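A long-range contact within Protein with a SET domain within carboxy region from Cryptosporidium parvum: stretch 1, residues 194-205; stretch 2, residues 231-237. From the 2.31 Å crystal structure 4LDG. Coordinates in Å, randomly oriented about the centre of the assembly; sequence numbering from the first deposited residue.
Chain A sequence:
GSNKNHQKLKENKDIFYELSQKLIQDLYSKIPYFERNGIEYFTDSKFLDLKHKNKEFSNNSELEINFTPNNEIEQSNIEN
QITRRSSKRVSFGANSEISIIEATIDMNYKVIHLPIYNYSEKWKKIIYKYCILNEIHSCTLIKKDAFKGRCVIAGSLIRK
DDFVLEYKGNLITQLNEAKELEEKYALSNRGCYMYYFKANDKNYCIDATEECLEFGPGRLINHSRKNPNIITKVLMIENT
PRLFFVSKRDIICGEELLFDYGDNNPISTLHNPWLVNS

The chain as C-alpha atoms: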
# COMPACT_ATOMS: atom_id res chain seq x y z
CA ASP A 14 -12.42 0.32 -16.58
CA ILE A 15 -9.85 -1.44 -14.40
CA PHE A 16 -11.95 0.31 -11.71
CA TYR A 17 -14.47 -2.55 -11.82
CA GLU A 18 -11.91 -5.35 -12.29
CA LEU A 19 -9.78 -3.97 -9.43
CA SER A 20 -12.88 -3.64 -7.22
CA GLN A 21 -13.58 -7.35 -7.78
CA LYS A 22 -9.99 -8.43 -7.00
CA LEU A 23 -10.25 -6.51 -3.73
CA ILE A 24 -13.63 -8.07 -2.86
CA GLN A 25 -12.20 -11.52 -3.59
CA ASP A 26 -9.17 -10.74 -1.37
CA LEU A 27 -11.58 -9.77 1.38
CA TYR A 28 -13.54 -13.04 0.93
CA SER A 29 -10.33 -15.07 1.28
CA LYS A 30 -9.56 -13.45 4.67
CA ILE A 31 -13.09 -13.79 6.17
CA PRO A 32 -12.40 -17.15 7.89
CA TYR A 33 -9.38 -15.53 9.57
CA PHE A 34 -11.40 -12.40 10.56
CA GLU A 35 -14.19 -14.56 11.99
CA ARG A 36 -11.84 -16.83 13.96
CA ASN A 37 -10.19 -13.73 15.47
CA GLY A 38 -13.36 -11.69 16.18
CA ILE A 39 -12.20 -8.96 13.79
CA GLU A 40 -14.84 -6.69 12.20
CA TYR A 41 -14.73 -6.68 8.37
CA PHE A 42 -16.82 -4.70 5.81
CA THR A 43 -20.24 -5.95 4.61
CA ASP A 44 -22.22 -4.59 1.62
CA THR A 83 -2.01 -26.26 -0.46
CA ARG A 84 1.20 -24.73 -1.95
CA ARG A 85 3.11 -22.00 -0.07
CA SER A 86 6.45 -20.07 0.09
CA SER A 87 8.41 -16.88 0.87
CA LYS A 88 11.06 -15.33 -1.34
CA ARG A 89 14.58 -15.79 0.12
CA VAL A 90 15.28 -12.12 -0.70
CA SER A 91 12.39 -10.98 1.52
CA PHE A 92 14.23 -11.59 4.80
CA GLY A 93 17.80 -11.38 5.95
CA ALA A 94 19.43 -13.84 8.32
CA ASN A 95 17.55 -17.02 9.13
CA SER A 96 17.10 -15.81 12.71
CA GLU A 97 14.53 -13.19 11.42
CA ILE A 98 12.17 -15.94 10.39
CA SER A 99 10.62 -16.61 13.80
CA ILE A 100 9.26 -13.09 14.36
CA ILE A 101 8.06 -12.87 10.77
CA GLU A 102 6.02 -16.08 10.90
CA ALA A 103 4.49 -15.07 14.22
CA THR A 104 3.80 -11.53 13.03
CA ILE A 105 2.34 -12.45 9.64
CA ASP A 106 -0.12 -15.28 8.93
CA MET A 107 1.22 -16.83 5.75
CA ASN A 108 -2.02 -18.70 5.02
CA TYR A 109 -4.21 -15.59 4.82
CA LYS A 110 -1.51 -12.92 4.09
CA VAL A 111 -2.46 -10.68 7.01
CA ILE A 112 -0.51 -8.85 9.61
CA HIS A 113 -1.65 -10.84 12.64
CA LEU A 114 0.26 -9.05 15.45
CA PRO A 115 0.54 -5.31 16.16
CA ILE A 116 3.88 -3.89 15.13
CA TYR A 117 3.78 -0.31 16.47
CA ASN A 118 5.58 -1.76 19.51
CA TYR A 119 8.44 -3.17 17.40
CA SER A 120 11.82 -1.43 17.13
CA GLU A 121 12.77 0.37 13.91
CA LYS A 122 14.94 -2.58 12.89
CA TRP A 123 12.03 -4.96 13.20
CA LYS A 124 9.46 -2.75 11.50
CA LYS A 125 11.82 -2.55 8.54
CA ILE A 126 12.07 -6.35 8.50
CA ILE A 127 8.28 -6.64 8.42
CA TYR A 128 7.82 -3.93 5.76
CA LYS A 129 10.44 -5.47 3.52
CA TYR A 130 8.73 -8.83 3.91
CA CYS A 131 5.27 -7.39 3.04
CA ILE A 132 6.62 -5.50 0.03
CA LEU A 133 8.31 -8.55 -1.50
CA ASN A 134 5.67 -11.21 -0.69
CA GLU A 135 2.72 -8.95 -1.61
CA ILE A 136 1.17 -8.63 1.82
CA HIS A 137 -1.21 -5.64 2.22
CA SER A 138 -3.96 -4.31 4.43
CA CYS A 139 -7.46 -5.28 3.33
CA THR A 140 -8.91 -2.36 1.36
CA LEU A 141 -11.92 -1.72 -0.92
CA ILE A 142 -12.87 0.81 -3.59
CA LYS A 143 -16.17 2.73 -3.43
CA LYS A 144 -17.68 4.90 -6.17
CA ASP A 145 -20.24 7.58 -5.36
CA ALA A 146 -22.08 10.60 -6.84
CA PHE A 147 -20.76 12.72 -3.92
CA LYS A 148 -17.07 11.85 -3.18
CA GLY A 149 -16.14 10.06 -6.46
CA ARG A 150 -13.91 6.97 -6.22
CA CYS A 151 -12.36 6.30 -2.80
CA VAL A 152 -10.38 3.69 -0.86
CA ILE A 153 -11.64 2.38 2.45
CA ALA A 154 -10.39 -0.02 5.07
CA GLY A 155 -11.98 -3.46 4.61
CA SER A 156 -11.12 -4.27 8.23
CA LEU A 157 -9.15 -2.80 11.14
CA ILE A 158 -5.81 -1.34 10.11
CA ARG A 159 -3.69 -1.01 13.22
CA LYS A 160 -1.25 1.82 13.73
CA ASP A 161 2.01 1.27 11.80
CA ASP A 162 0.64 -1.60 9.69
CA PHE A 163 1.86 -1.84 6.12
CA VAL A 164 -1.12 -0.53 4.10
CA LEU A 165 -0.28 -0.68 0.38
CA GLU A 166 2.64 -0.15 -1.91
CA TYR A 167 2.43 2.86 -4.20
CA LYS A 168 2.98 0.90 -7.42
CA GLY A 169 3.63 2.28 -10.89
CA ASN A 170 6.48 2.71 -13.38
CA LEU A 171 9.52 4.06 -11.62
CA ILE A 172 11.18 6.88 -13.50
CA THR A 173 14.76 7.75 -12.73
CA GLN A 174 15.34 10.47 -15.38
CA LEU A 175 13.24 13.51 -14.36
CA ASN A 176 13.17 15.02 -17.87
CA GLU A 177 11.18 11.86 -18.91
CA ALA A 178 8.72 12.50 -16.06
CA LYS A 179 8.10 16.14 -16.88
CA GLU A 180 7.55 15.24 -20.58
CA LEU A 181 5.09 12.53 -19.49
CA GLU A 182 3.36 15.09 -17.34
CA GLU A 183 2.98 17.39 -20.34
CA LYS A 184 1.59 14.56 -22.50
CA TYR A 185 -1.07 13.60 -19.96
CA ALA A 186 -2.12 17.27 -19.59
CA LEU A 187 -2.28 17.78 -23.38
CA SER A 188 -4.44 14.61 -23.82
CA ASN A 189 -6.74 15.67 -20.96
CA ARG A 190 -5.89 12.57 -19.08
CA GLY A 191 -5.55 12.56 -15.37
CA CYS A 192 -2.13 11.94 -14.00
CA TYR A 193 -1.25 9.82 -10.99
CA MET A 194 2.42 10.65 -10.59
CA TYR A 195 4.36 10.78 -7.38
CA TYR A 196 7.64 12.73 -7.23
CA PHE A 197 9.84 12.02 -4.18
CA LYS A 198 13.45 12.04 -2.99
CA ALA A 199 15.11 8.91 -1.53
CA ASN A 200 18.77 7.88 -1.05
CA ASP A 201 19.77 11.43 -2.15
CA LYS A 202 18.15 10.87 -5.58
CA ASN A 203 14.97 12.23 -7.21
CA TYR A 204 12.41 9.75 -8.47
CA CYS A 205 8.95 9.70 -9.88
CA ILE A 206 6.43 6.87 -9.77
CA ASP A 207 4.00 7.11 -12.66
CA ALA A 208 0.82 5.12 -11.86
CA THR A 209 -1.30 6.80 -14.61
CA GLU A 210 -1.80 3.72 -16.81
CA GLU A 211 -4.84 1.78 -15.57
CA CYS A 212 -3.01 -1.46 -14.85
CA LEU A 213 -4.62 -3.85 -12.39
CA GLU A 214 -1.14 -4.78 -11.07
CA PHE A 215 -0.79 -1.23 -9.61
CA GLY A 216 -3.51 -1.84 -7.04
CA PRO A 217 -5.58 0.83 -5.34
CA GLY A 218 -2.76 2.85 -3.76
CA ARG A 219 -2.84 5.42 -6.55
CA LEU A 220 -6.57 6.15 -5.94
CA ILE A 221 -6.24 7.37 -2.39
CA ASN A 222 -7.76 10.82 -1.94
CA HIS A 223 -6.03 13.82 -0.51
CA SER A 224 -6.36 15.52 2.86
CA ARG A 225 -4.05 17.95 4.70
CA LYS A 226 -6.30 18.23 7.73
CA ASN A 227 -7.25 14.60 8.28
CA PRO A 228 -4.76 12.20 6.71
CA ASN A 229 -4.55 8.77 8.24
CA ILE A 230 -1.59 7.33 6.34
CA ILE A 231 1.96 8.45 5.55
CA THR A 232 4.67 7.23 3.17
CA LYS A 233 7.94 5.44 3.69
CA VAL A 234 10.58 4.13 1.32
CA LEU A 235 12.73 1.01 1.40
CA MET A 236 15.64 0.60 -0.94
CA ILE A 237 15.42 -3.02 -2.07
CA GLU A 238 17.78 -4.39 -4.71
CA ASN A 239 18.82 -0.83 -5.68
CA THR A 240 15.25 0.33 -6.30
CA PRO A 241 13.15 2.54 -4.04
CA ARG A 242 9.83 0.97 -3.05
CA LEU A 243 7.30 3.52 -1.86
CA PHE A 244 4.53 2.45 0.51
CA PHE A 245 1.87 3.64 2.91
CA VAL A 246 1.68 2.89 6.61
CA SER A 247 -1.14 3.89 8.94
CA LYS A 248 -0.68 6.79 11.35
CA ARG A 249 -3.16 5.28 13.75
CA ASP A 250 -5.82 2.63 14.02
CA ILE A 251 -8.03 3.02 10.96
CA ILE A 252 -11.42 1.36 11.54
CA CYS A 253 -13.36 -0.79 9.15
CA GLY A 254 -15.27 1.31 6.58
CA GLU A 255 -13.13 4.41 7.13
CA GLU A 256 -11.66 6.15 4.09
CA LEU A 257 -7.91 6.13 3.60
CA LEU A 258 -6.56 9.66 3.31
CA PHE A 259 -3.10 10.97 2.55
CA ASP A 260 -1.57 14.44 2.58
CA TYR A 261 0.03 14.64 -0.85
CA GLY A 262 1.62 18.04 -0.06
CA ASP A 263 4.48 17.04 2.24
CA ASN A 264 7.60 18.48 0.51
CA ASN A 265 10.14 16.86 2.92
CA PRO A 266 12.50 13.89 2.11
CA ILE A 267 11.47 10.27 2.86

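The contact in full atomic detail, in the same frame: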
# COMPACT_ATOMS: atom_id res chain seq x y z
N MET A 194 0.98 10.71 -10.67
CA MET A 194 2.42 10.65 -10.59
C MET A 194 2.84 11.12 -9.22
O MET A 194 2.25 12.05 -8.65
CB MET A 194 3.08 11.52 -11.66
CG MET A 194 2.75 11.09 -13.08
SD MET A 194 3.57 12.03 -14.39
CE MET A 194 5.28 11.59 -14.20
N TYR A 195 3.87 10.46 -8.70
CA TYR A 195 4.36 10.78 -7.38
C TYR A 195 5.87 11.02 -7.43
O TYR A 195 6.67 10.06 -7.52
CB TYR A 195 4.00 9.64 -6.42
CG TYR A 195 4.18 10.03 -5.00
CD1 TYR A 195 3.09 10.29 -4.20
CD2 TYR A 195 5.44 10.18 -4.44
CE1 TYR A 195 3.26 10.68 -2.89
CE2 TYR A 195 5.60 10.56 -3.13
CZ TYR A 195 4.52 10.83 -2.36
OH TYR A 195 4.65 11.21 -1.04
N TYR A 196 6.23 12.29 -7.38
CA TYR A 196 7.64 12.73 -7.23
C TYR A 196 8.04 12.67 -5.76
O TYR A 196 7.29 13.15 -4.91
CB TYR A 196 7.84 14.19 -7.70
CG TYR A 196 7.64 14.40 -9.21
CD1 TYR A 196 8.66 14.12 -10.13
CD2 TYR A 196 6.44 14.87 -9.71
CE1 TYR A 196 8.48 14.29 -11.49
CE2 TYR A 196 6.27 15.07 -11.08
CZ TYR A 196 7.29 14.78 -11.97
OH TYR A 196 7.12 14.97 -13.33
N PHE A 197 9.22 12.11 -5.50
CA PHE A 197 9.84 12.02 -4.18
C PHE A 197 11.36 11.94 -4.27
O PHE A 197 11.94 11.67 -5.34
CB PHE A 197 9.33 10.80 -3.37
CG PHE A 197 9.65 9.46 -3.99
CD1 PHE A 197 10.66 8.66 -3.48
CD2 PHE A 197 8.92 8.99 -5.08
CE1 PHE A 197 10.94 7.42 -4.04
CE2 PHE A 197 9.21 7.78 -5.66
CZ PHE A 197 10.22 6.98 -5.13
N LYS A 198 12.01 12.19 -3.14
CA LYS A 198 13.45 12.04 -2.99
C LYS A 198 13.73 10.88 -2.02
O LYS A 198 13.15 10.82 -0.93
CB LYS A 198 14.04 13.34 -2.45
CG LYS A 198 15.57 13.40 -2.50
CD LYS A 198 16.09 14.69 -1.83
CE LYS A 198 17.30 15.28 -2.57
NZ LYS A 198 16.92 16.01 -3.82
N ALA A 199 14.60 9.96 -2.43
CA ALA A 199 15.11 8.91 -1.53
C ALA A 199 16.57 8.58 -1.86
O ALA A 199 16.94 8.55 -3.04
CB ALA A 199 14.27 7.64 -1.66
N ASN A 200 17.37 8.29 -0.84
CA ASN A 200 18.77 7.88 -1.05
C ASN A 200 19.52 8.97 -1.81
O ASN A 200 20.34 8.68 -2.68
CB ASN A 200 18.83 6.54 -1.83
CG ASN A 200 19.98 5.63 -1.38
OD1 ASN A 200 20.13 5.35 -0.18
ND2 ASN A 200 20.76 5.14 -2.33
N ASP A 201 19.19 10.23 -1.51
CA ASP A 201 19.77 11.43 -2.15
C ASP A 201 19.53 11.53 -3.66
O ASP A 201 20.26 12.25 -4.37
CB ASP A 201 21.28 11.54 -1.81
N LYS A 202 18.50 10.85 -4.16
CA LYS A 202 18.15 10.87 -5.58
C LYS A 202 16.66 11.21 -5.78
O LYS A 202 15.83 10.90 -4.94
CB LYS A 202 18.49 9.52 -6.21
CG LYS A 202 18.30 9.42 -7.71
CD LYS A 202 18.85 8.10 -8.25
CE LYS A 202 18.98 8.09 -9.77
NZ LYS A 202 17.75 8.54 -10.50
N ASN A 203 16.34 11.88 -6.89
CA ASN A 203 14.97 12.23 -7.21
C ASN A 203 14.34 11.18 -8.08
O ASN A 203 14.93 10.73 -9.05
CB ASN A 203 14.90 13.57 -7.95
CG ASN A 203 15.36 14.73 -7.09
OD1 ASN A 203 15.05 14.81 -5.89
ND2 ASN A 203 16.12 15.62 -7.68
N TYR A 204 13.13 10.77 -7.72
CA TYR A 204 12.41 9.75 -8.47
C TYR A 204 11.00 10.22 -8.76
O TYR A 204 10.50 11.20 -8.18
CB TYR A 204 12.35 8.44 -7.69
CG TYR A 204 13.68 7.73 -7.39
CD1 TYR A 204 14.18 6.76 -8.24
CD2 TYR A 204 14.38 7.98 -6.23
CE1 TYR A 204 15.37 6.08 -7.97
CE2 TYR A 204 15.57 7.32 -5.94
CZ TYR A 204 16.06 6.36 -6.80
OH TYR A 204 17.24 5.70 -6.50
N CYS A 205 10.35 9.53 -9.68
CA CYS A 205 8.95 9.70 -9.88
C CYS A 205 8.32 8.33 -10.12
O CYS A 205 8.85 7.54 -10.89
CB CYS A 205 8.68 10.62 -11.07
SG CYS A 205 6.91 10.91 -11.31
N ILE A 231 0.75 7.75 5.97
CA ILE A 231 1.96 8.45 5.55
C ILE A 231 2.81 7.51 4.70
O ILE A 231 2.60 6.31 4.69
CB ILE A 231 2.82 8.89 6.74
CG1 ILE A 231 3.19 7.70 7.63
CG2 ILE A 231 2.09 9.93 7.56
CD1 ILE A 231 4.21 8.08 8.72
N THR A 232 3.81 8.05 4.02
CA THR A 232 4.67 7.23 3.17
C THR A 232 6.02 6.93 3.80
O THR A 232 6.49 7.62 4.71
CB THR A 232 4.88 7.90 1.80
OG1 THR A 232 5.22 9.26 2.00
CG2 THR A 232 3.63 7.80 0.96
N LYS A 233 6.61 5.86 3.32
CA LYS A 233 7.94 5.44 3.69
C LYS A 233 8.55 4.84 2.45
O LYS A 233 7.85 4.51 1.51
CB LYS A 233 7.88 4.44 4.84
CG LYS A 233 7.67 5.13 6.16
CD LYS A 233 7.65 4.16 7.32
CE LYS A 233 7.43 4.88 8.67
NZ LYS A 233 8.06 6.23 8.78
N VAL A 234 9.87 4.74 2.44
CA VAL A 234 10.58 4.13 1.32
C VAL A 234 11.57 3.10 1.87
O VAL A 234 12.18 3.35 2.89
CB VAL A 234 11.35 5.17 0.46
CG1 VAL A 234 12.22 4.46 -0.58
CG2 VAL A 234 10.39 6.08 -0.27
N LEU A 235 11.65 1.96 1.21
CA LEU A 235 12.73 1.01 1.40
C LEU A 235 13.47 0.86 0.10
O LEU A 235 12.85 0.64 -0.95
CB LEU A 235 12.20 -0.37 1.79
CG LEU A 235 11.60 -0.58 3.18
CD1 LEU A 235 11.35 -2.06 3.42
CD2 LEU A 235 12.48 -0.01 4.30
N MET A 236 14.79 0.94 0.18
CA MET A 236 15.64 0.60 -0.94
C MET A 236 15.81 -0.90 -0.92
O MET A 236 16.32 -1.42 0.05
CB MET A 236 17.00 1.29 -0.84
CG MET A 236 16.90 2.80 -0.74
SD MET A 236 16.10 3.59 -2.16
CE MET A 236 17.31 3.25 -3.43
N ILE A 237 15.34 -1.58 -1.96
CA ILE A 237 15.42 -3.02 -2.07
C ILE A 237 16.01 -3.31 -3.43
O ILE A 237 15.48 -2.86 -4.44
CB ILE A 237 14.04 -3.68 -1.97
CG1 ILE A 237 13.54 -3.55 -0.55
CG2 ILE A 237 14.12 -5.14 -2.39
CD1 ILE A 237 12.09 -3.91 -0.37

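This contact is built from side chains alone. A hairpin, strand 194-199 turning back into strand 202-205, lies over strand 231-237, and the axes of strands 194-199 and 231-237 come no closer than 8.8 Å, with 52° between their N-to-C directions. At that spacing the two backbones cannot share a sheet, and no hydrogen bond passes between the stretches. Alternation supplies the first rule: Thr232, Val234 and Met236 point their CA-to-CB bonds toward the hairpin, while Leu235 between them points away; Tyr195, Phe197 and Ala199 answer from the first hairpin strand, with Lys198 turned away.

Met236 has the largest covered area, 69 Å². All three of its chi angles are in the m well, which folds the chain so that its CE methyl reaches the hairpin at two places: 4.0 Å from CB of Asn200 in the turn and 3.9 Å from OH of Tyr204 on the returning strand. Its SD also stands 4.5 Å from CB of Ala199, at the outer limit of contact. One flexible side chain thus touches both hairpin strands and the turn that joins them.

Val234 comes next, with 44 Å² covered, and both of its methyls are in use. With chi1 at 173°, CG1 lies 3.9 Å from CB of Ala199, while CG2 lies 4.0 Å from CE1 of Phe197, approaching that ring obliquely, and also 4.4 Å from CB of Ala199. The pairing with Ala199 is also where the backbones run near one another, CA of Ala199 being 7.2 Å from CA of Val234. A small residue facing a beta-branched one suits so short a spacing, whereas the Phe197 ring spans a wider gap further back along its strand.

At the other end of the row from Met236, OG1 of Thr232 is 3.7 Å from OH of Tyr195. The two hydroxyls touch without a hydrogen bond, so this pair contributes packing rather than a polar link.

The hairpin has its own hydrogen bonds. Ala199 to Lys202 form a type I' turn, closed by Ala199 N to Lys202 O at 2.9 Å and Lys202 N to Ala199 O at 3.0 Å, and Phe197 and Tyr204 pair in the same reciprocal way. On Lys198, NZ donates to OD1 of Asn203 at 3.0 Å, a bond between the two hairpin strands, made by a residue whose CA-to-CB bond points away from strand 231-237. The design lesson is economical: the hydrogen bonds lie within the hairpin, and alternating side chains fit it to its neighbour.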